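Local structure of 3-oxoacyl-(acyl-carrier protein) synthase II (Thermus thermophilus, 1J3N) at residues R2-T7 with S170-I175; E84-K89 with V235-A240; I364-P369 with F377-R382. The protein probably catalyses the condensation of a growing acyl chain with malonyl-(acyl-carrier protein) during fatty acid elongation, working as a homodimer. All blocks are in the same frame, centred on the assembly; numbering follows the deposited sequence.

In the fold
Starting at the N terminus, interaction 1 brings the first strand, 4-13, against helix 163-176 and closes a loop of 162 residues. Interaction 2 opens inside that loop, at the end of helix 70-86, and closes beyond it on strand 232-240, so the two contacts cross along the chain instead of nesting. They touch in space: strands 4-13 and 232-240 are antiparallel neighbours in one sheet, and Thr7 OG1 lies 2.7 Å from Glu239 OE1. Helices 163-176 and 70-86 are thereby tied to one mixed sheet of this thiolase-type fold. Interaction 3 follows in series, a short loop closure within 364-382, its centre about 33 Å from that of interaction 1 and 32 Å from that of interaction 2.

Interaction 1. Residues R2-T7 with S170-I175; sequences RRVVVT and SALRMI
Val4, at the start of strand 4-13, packs against Leu172 and Ile175 of helix 163-176, which lies against strands of the mixed sheet, as expected for the buried helix layer of the thiolase-type fold. Ile175 points toward the strand, while Leu172 reaches it only with the end of its side chain, its CD1 resting 3.6 Å from Val4 CB. Ile175 meets both methyls of the valine: its CG2 sits 3.8 Å from Val4 CG2, while its CD1 faces Val4 CG1. With Val4 CG1 opposite the backbone N (chi1 176°), CG2 lies beside that N and can touch both Leu172 CD1 and Ile175 CG2. Leu172 goes on to Leu255 and Phe258 of strand 253-262, and Ile175 to Val183 and Leu238, so the helix spans several strands. Next to this apolar patch Arg2 bends at chi3 and brings its guanidinium to the end of the helix segment, where NH1 forms a salt bridge with Asp181. A leucine in place of Arg2 would probably leave Asp181 without this counter-charge and Ile175 O without its donor. Arg2 NH2 hydrogen-bonds to Ile175 O at 2.9 Å (N-H...O 149°), tilted 16° from the carbonyl plane, with Ile175 CG2 over one guanidinium face.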
loop_
_atom_site.group_PDB
_atom_site.type_symbol
_atom_site.label_atom_id
_atom_site.label_comp_id
_atom_site.label_asym_id
_atom_site.label_seq_id
_atom_site.Cartn_x
_atom_site.Cartn_y
_atom_site.Cartn_z
ATOM N N ARG A 2 22.515 -4.997 8.098
ATOM C CA ARG A 2 22.668 -3.952 9.100
ATOM C C ARG A 2 21.566 -4.048 10.140
ATOM O O ARG A 2 20.449 -4.469 9.844
ATOM C CB ARG A 2 22.599 -2.559 8.462
ATOM C CG ARG A 2 23.757 -2.190 7.566
ATOM C CD ARG A 2 23.695 -0.714 7.196
ATOM N NE ARG A 2 22.556 -0.388 6.344
ATOM C CZ ARG A 2 22.227 0.848 5.979
ATOM N NH1 ARG A 2 22.950 1.879 6.398
ATOM N NH2 ARG A 2 21.194 1.056 5.174
ATOM N N ARG A 3 21.884 -3.659 11.366
ATOM C CA ARG A 3 20.881 -3.673 12.406
ATOM C C ARG A 3 20.026 -2.426 12.181
ATOM O O ARG A 3 20.481 -1.438 11.602
ATOM C CB ARG A 3 21.532 -3.642 13.793
ATOM C CG ARG A 3 22.292 -4.920 14.140
ATOM C CD ARG A 3 22.299 -5.171 15.641
ATOM N NE ARG A 3 23.111 -4.206 16.377
ATOM C CZ ARG A 3 22.757 -3.669 17.541
ATOM N NH1 ARG A 3 21.603 -3.993 18.104
ATOM N NH2 ARG A 3 23.565 -2.815 18.153
ATOM N N VAL A 4 18.777 -2.492 12.612
ATOM C CA VAL A 4 17.865 -1.376 12.463
ATOM C C VAL A 4 17.281 -1.112 13.840
ATOM O O VAL A 4 16.719 -2.016 14.471
ATOM C CB VAL A 4 16.736 -1.708 11.463
ATOM C CG1 VAL A 4 15.739 -0.559 11.410
ATOM C CG2 VAL A 4 17.330 -1.972 10.075
ATOM N N VAL A 5 17.441 0.118 14.316
ATOM C CA VAL A 5 16.939 0.488 15.625
ATOM C C VAL A 5 15.942 1.642 15.581
ATOM O O VAL A 5 15.965 2.477 14.673
ATOM C CB VAL A 5 18.094 0.872 16.573
ATOM C CG1 VAL A 5 18.998 -0.327 16.808
ATOM C CG2 VAL A 5 18.878 2.039 15.991
ATOM N N VAL A 6 15.071 1.667 16.583
ATOM C CA VAL A 6 14.033 2.687 16.742
ATOM C C VAL A 6 14.627 3.821 17.582
ATOM O O VAL A 6 15.035 3.598 18.718
ATOM C CB VAL A 6 12.802 2.092 17.484
ATOM C CG1 VAL A 6 11.721 3.152 17.670
ATOM C CG2 VAL A 6 12.261 0.899 16.715
ATOM N N THR A 7 14.666 5.030 17.024
ATOM C CA THR A 7 15.237 6.174 17.723
ATOM C C THR A 7 14.273 7.340 17.898
ATOM O O THR A 7 14.637 8.372 18.467
ATOM C CB THR A 7 16.472 6.699 16.974
ATOM O OG1 THR A 7 16.077 7.159 15.672
ATOM C CG2 THR A 7 17.517 5.593 16.826
ATOM N N SER A 170 8.275 -3.190 6.364
ATOM C CA SER A 170 8.737 -2.877 5.013
ATOM C C SER A 170 9.849 -1.823 5.047
ATOM O O SER A 170 10.701 -1.786 4.157
ATOM C CB SER A 170 7.569 -2.384 4.153
ATOM O OG SER A 170 6.601 -3.411 3.972
ATOM N N ALA A 171 9.825 -0.962 6.064
ATOM C CA ALA A 171 10.850 0.073 6.220
ATOM C C ALA A 171 12.079 -0.640 6.751
ATOM O O ALA A 171 13.207 -0.295 6.412
ATOM C CB ALA A 171 10.393 1.150 7.214
ATOM N N LEU A 172 11.848 -1.639 7.598
ATOM C CA LEU A 172 12.939 -2.441 8.139
ATOM C C LEU A 172 13.737 -2.989 6.965
ATOM O O LEU A 172 14.963 -2.885 6.933
ATOM C CB LEU A 172 12.391 -3.617 8.957
ATOM C CG LEU A 172 13.386 -4.728 9.330
ATOM C CD1 LEU A 172 14.413 -4.210 10.338
ATOM C CD2 LEU A 172 12.626 -5.908 9.920
ATOM N N ARG A 173 13.028 -3.562 5.996
ATOM C CA ARG A 173 13.660 -4.150 4.813
ATOM C C ARG A 173 14.420 -3.120 3.999
ATOM O O ARG A 173 15.524 -3.370 3.542
ATOM C CB ARG A 173 12.609 -4.819 3.926
ATOM C CG ARG A 173 11.909 -5.988 4.583
ATOM C CD ARG A 173 12.895 -7.011 5.148
ATOM N NE ARG A 173 12.197 -8.215 5.593
ATOM C CZ ARG A 173 12.576 -8.974 6.616
ATOM N NH1 ARG A 173 13.658 -8.662 7.321
ATOM N NH2 ARG A 173 11.870 -10.051 6.938
ATOM N N MET A 174 13.792 -1.965 3.818
ATOM C CA MET A 174 14.355 -0.850 3.083
ATOM C C MET A 174 15.733 -0.465 3.641
ATOM O O MET A 174 16.667 -0.185 2.885
ATOM C CB MET A 174 13.385 0.323 3.198
ATOM C CG MET A 174 13.481 1.397 2.145
ATOM S SD MET A 174 12.168 2.615 2.500
ATOM C CE MET A 174 10.777 1.873 1.707
ATOM N N ILE A 175 15.862 -0.431 4.964
ATOM C CA ILE A 175 17.150 -0.080 5.563
ATOM C C ILE A 175 18.119 -1.271 5.499
ATOM O O ILE A 175 19.289 -1.101 5.175
ATOM C CB ILE A 175 16.985 0.396 7.042
ATOM C CG1 ILE A 175 16.071 1.635 7.094
ATOM C CG2 ILE A 175 18.346 0.747 7.630
ATOM C CD1 ILE A 175 15.774 2.141 8.496
#

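Interaction 2. Residues E84-K89 with V235-A240; sequences EDAGLK and VLVLEA
Val237 sets CG2 against Ala86 CB and CG1 against Leu88 CD1, where helix 70-86 gives way to the loop. Its CG2 lies 3.8 Å from Ala86 CB, and its CG1 stands 4.1 Å from Leu88 CD1, where the two side chains run at a slant to each other. The valine has CG1 opposite its backbone N (chi1 175°), which leaves CG2 beside that N and gives each methyl its own partner. Between the two partners the chain turns at Gly87, which has positive phi and ends the helix in a Schellman motif, with Gly87 N bonded to Glu84 O at 3.1 Å. This turn returns Leu88 to the sheet, so Ala86, just before the glycine, and Leu88, just after it, both face strand 232-240. The patch widens through Leu182 of strand 182-189, which touches Val237 and Leu88, and through Ala82 one helical turn back. Arg247 links helix end and strand by another route, its NH1 bonded to Ala86 O and its NE in a salt bridge with Glu239. Across the two segments themselves the direct contacts are all between methyl groups, so the helix end is held there by shape and exclusion of water, with no directional bond.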
loop_
_atom_site.group_PDB
_atom_site.type_symbol
_atom_site.label_atom_id
_atom_site.label_comp_id
_atom_site.label_asym_id
_atom_site.label_seq_id
_atom_site.Cartn_x
_atom_site.Cartn_y
_atom_site.Cartn_z
ATOM N N GLU A 84 11.192 15.095 16.375
ATOM C CA GLU A 84 11.535 15.845 17.579
ATOM C C GLU A 84 12.030 14.908 18.673
ATOM O O GLU A 84 13.029 15.190 19.341
ATOM C CB GLU A 84 10.317 16.654 18.066
ATOM C CG GLU A 84 10.283 18.089 17.520
ATOM C CD GLU A 84 8.917 18.750 17.607
ATOM O OE1 GLU A 84 8.161 18.459 18.557
ATOM O OE2 GLU A 84 8.605 19.582 16.725
ATOM N N ASP A 85 11.324 13.794 18.846
ATOM C CA ASP A 85 11.663 12.793 19.854
ATOM C C ASP A 85 12.994 12.112 19.549
ATOM O O ASP A 85 13.659 11.610 20.451
ATOM C CB ASP A 85 10.554 11.733 19.936
ATOM C CG ASP A 85 10.798 10.708 21.042
ATOM O OD1 ASP A 85 10.770 11.090 22.238
ATOM O OD2 ASP A 85 11.019 9.521 20.710
ATOM N N ALA A 86 13.379 12.099 18.277
ATOM C CA ALA A 86 14.627 11.462 17.858
ATOM C C ALA A 86 15.810 12.429 17.919
ATOM O O ALA A 86 16.964 12.020 17.780
ATOM C CB ALA A 86 14.475 10.904 16.445
ATOM N N GLY A 87 15.515 13.710 18.128
ATOM C CA GLY A 87 16.560 14.712 18.211
ATOM C C GLY A 87 17.199 15.005 16.869
ATOM O O GLY A 87 18.396 15.291 16.785
ATOM N N LEU A 88 16.397 14.942 15.814
ATOM C CA LEU A 88 16.893 15.193 14.467
ATOM C C LEU A 88 16.381 16.495 13.870
ATOM O O LEU A 88 15.465 17.131 14.393
ATOM C CB LEU A 88 16.481 14.055 13.531
ATOM C CG LEU A 88 17.078 12.662 13.697
ATOM C CD1 LEU A 88 16.205 11.663 12.958
ATOM C CD2 LEU A 88 18.497 12.635 13.171
ATOM N N LYS A 89 16.994 16.868 12.755
ATOM C CA LYS A 89 16.626 18.055 12.002
ATOM C C LYS A 89 16.929 17.692 10.559
ATOM O O LYS A 89 18.046 17.293 10.244
ATOM C CB LYS A 89 17.455 19.264 12.432
ATOM C CG LYS A 89 17.140 19.773 13.832
ATOM C CD LYS A 89 17.481 21.254 13.972
ATOM C CE LYS A 89 18.950 21.539 13.668
ATOM N NZ LYS A 89 19.263 22.998 13.711
ATOM N N VAL A 235 4.117 7.242 14.029
ATOM C CA VAL A 235 5.245 7.349 13.115
ATOM C C VAL A 235 6.513 7.135 13.928
ATOM O O VAL A 235 6.761 7.828 14.924
ATOM C CB VAL A 235 5.294 8.733 12.417
ATOM C CG1 VAL A 235 6.543 8.835 11.550
ATOM C CG2 VAL A 235 4.061 8.918 11.550
ATOM N N LEU A 236 7.300 6.146 13.527
ATOM C CA LEU A 236 8.528 5.855 14.240
ATOM C C LEU A 236 9.716 6.160 13.350
ATOM O O LEU A 236 9.626 6.076 12.131
ATOM C CB LEU A 236 8.571 4.379 14.667
ATOM C CG LEU A 236 7.482 3.874 15.635
ATOM C CD1 LEU A 236 6.131 3.743 14.919
ATOM C CD2 LEU A 236 7.899 2.521 16.183
ATOM N N VAL A 237 10.823 6.544 13.970
ATOM C CA VAL A 237 12.047 6.815 13.231
ATOM C C VAL A 237 12.854 5.513 13.243
ATOM O O VAL A 237 13.298 5.080 14.297
ATOM C CB VAL A 237 12.892 7.929 13.907
ATOM C CG1 VAL A 237 14.222 8.091 13.179
ATOM C CG2 VAL A 237 12.130 9.250 13.898
ATOM N N LEU A 238 13.011 4.871 12.087
ATOM C CA LEU A 238 13.804 3.644 12.020
ATOM C C LEU A 238 15.152 4.112 11.497
ATOM O O LEU A 238 15.218 4.988 10.638
ATOM C CB LEU A 238 13.180 2.620 11.074
ATOM C CG LEU A 238 11.798 2.083 11.447
ATOM C CD1 LEU A 238 11.546 0.810 10.639
ATOM C CD2 LEU A 238 11.713 1.784 12.941
ATOM N N GLU A 239 16.226 3.530 12.013
ATOM C CA GLU A 239 17.560 3.981 11.652
ATOM C C GLU A 239 18.577 2.853 11.693
ATOM O O GLU A 239 18.515 1.970 12.557
ATOM C CB GLU A 239 17.963 5.065 12.657
ATOM C CG GLU A 239 18.900 6.152 12.180
ATOM C CD GLU A 239 19.193 7.164 13.293
ATOM O OE1 GLU A 239 18.288 7.437 14.111
ATOM O OE2 GLU A 239 20.320 7.689 13.350
ATOM N N ALA A 240 19.515 2.880 10.756
ATOM C CA ALA A 240 20.565 1.876 10.723
ATOM C C ALA A 240 21.334 2.091 12.025
ATOM O O ALA A 240 21.593 3.234 12.409
ATOM C CB ALA A 240 21.473 2.109 9.519
#

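Interaction 3. Residues I364-P369 with F377-R382; sequences INLEDP and FVPEPR
Both segments are irregular apart from Arg382, where strand 382-383 begins; 364-369 folds through an inverse gamma turn centred on Leu366, whose side chain this turn directs at the facing loop, 377-382. A single methyl of that leucine makes the contact. Leu366 CD2 lies 3.8 Å from Phe377 CB and 3.9 Å from Pro379 CB, so it lodges between the base of the phenylalanine and the proline ring. CG points opposite the backbone N of Leu366 (chi1 -161°), which carries CD2 out to Phe377 and Pro379. Against Phe377 the leucine side chain runs nearly at a right angle; against Pro379 it slants. The phenyl ring is not what the leucine meets: the ring stacks on Phe220 instead. Polar contact between the loops goes through one water, which accepts from Leu366 N at 3.3 Å and donates weakly to Pro379 O at the same distance. Pro379 is exposed whereas Phe377 is buried, so the contact runs from the surface into the protein. Asp368 anchors the first loop through a salt bridge to Arg218, beyond helix 213-216. Both loops lie in the connection from strand 359-360 to its antiparallel partner 382-383, with Phe377 packed on Val329 of strand 328-330.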
loop_
_atom_site.group_PDB
_atom_site.type_symbol
_atom_site.label_atom_id
_atom_site.label_comp_id
_atom_site.label_asym_id
_atom_site.label_seq_id
_atom_site.Cartn_x
_atom_site.Cartn_y
_atom_site.Cartn_z
ATOM N N ILE A 364 -6.860 -3.107 30.250
ATOM C CA ILE A 364 -7.920 -2.680 31.163
ATOM C C ILE A 364 -9.257 -3.349 30.843
ATOM O O ILE A 364 -9.395 -4.043 29.835
ATOM C CB ILE A 364 -8.110 -1.135 31.147
ATOM C CG1 ILE A 364 -8.663 -0.675 29.797
ATOM C CG2 ILE A 364 -6.773 -0.440 31.435
ATOM C CD1 ILE A 364 -9.078 0.795 29.789
ATOM N N ASN A 365 -10.233 -3.145 31.723
ATOM C CA ASN A 365 -11.575 -3.694 31.570
ATOM C C ASN A 365 -11.638 -5.216 31.652
ATOM O O ASN A 365 -12.662 -5.818 31.322
ATOM C CB ASN A 365 -12.203 -3.238 30.247
ATOM C CG ASN A 365 -12.445 -1.734 30.193
ATOM O OD1 ASN A 365 -12.697 -1.090 31.217
ATOM N ND2 ASN A 365 -12.392 -1.172 28.988
ATOM N N LEU A 366 -10.548 -5.834 32.091
ATOM C CA LEU A 366 -10.487 -7.287 32.225
ATOM C C LEU A 366 -11.224 -7.695 33.510
ATOM O O LEU A 366 -10.670 -8.376 34.373
ATOM C CB LEU A 366 -9.024 -7.725 32.290
ATOM C CG LEU A 366 -8.688 -9.178 31.985
ATOM C CD1 LEU A 366 -8.831 -9.442 30.496
ATOM C CD2 LEU A 366 -7.272 -9.461 32.430
ATOM N N GLU A 367 -12.478 -7.268 33.624
ATOM C CA GLU A 367 -13.309 -7.555 34.788
ATOM C C GLU A 367 -13.789 -9.007 34.828
ATOM O O GLU A 367 -13.708 -9.673 35.861
ATOM C CB GLU A 367 -14.517 -6.609 34.796
ATOM C CG GLU A 367 -15.427 -6.750 36.010
ATOM C CD GLU A 367 -16.581 -5.765 35.991
ATOM O OE1 GLU A 367 -16.323 -4.543 36.045
ATOM O OE2 GLU A 367 -17.747 -6.212 35.915
ATOM N N ASP A 368 -14.289 -9.485 33.692
ATOM C CA ASP A 368 -14.801 -10.848 33.562
ATOM C C ASP A 368 -13.946 -11.632 32.575
ATOM O O ASP A 368 -14.389 -11.941 31.469
ATOM C CB ASP A 368 -16.244 -10.812 33.060
ATOM C CG ASP A 368 -16.370 -10.136 31.704
ATOM O OD1 ASP A 368 -15.876 -8.997 31.554
ATOM O OD2 ASP A 368 -16.960 -10.743 30.786
ATOM N N PRO A 369 -12.708 -11.966 32.963
ATOM C CA PRO A 369 -11.830 -12.718 32.062
ATOM C C PRO A 369 -12.429 -14.044 31.616
ATOM O O PRO A 369 -13.115 -14.714 32.389
ATOM C CB PRO A 369 -10.553 -12.892 32.887
ATOM C CG PRO A 369 -11.062 -12.885 34.310
ATOM C CD PRO A 369 -12.067 -11.760 34.274
ATOM N N PHE A 377 -2.998 -11.830 30.890
ATOM C CA PHE A 377 -3.327 -10.613 30.150
ATOM C C PHE A 377 -2.989 -9.284 30.833
ATOM O O PHE A 377 -3.467 -8.225 30.417
ATOM C CB PHE A 377 -4.803 -10.645 29.749
ATOM C CG PHE A 377 -5.137 -11.753 28.791
ATOM C CD1 PHE A 377 -4.521 -11.817 27.539
ATOM C CD2 PHE A 377 -6.041 -12.751 29.146
ATOM C CE1 PHE A 377 -4.798 -12.862 26.654
ATOM C CE2 PHE A 377 -6.327 -13.803 28.268
ATOM C CZ PHE A 377 -5.703 -13.858 27.019
ATOM N N VAL A 378 -2.166 -9.345 31.877
ATOM C CA VAL A 378 -1.716 -8.156 32.597
ATOM C C VAL A 378 -2.823 -7.139 32.932
ATOM O O VAL A 378 -2.901 -6.058 32.339
ATOM C CB VAL A 378 -0.594 -7.454 31.781
ATOM C CG1 VAL A 378 0.092 -6.399 32.615
ATOM C CG2 VAL A 378 0.417 -8.496 31.296
ATOM N N PRO A 379 -3.693 -7.473 33.897
ATOM C CA PRO A 379 -4.773 -6.555 34.275
ATOM C C PRO A 379 -4.255 -5.238 34.855
ATOM O O PRO A 379 -4.966 -4.229 34.867
ATOM C CB PRO A 379 -5.582 -7.370 35.282
ATOM C CG PRO A 379 -4.566 -8.310 35.864
ATOM C CD PRO A 379 -3.791 -8.736 34.648
ATOM N N GLU A 380 -3.010 -5.258 35.326
ATOM C CA GLU A 380 -2.359 -4.085 35.905
ATOM C C GLU A 380 -0.916 -3.969 35.405
ATOM O O GLU A 380 -0.256 -4.978 35.167
ATOM C CB GLU A 380 -2.361 -4.179 37.434
ATOM C CG GLU A 380 -3.593 -3.597 38.107
ATOM C CD GLU A 380 -3.645 -2.077 38.018
ATOM O OE1 GLU A 380 -3.750 -1.540 36.893
ATOM O OE2 GLU A 380 -3.576 -1.416 39.079
ATOM N N PRO A 381 -0.414 -2.730 35.232
ATOM C CA PRO A 381 0.955 -2.499 34.761
ATOM C C PRO A 381 1.933 -3.314 35.595
ATOM O O PRO A 381 1.784 -3.401 36.813
ATOM C CB PRO A 381 1.141 -0.999 34.967
ATOM C CG PRO A 381 -0.231 -0.466 34.724
ATOM C CD PRO A 381 -1.100 -1.451 35.481
ATOM N N ARG A 382 2.936 -3.900 34.951
ATOM C CA ARG A 382 3.894 -4.713 35.684
ATOM C C ARG A 382 5.353 -4.465 35.329
ATOM O O ARG A 382 5.731 -4.469 34.158
ATOM C CB ARG A 382 3.578 -6.190 35.472
ATOM C CG ARG A 382 4.307 -7.116 36.426
ATOM C CD ARG A 382 3.961 -8.556 36.111
ATOM N NE ARG A 382 2.520 -8.717 35.967
ATOM C CZ ARG A 382 1.934 -9.785 35.438
ATOM N NH1 ARG A 382 2.668 -10.801 35.001
ATOM N NH2 ARG A 382 0.611 -9.829 35.336
HETATM O O HOH W 1 -8.101 -4.849 34.013
#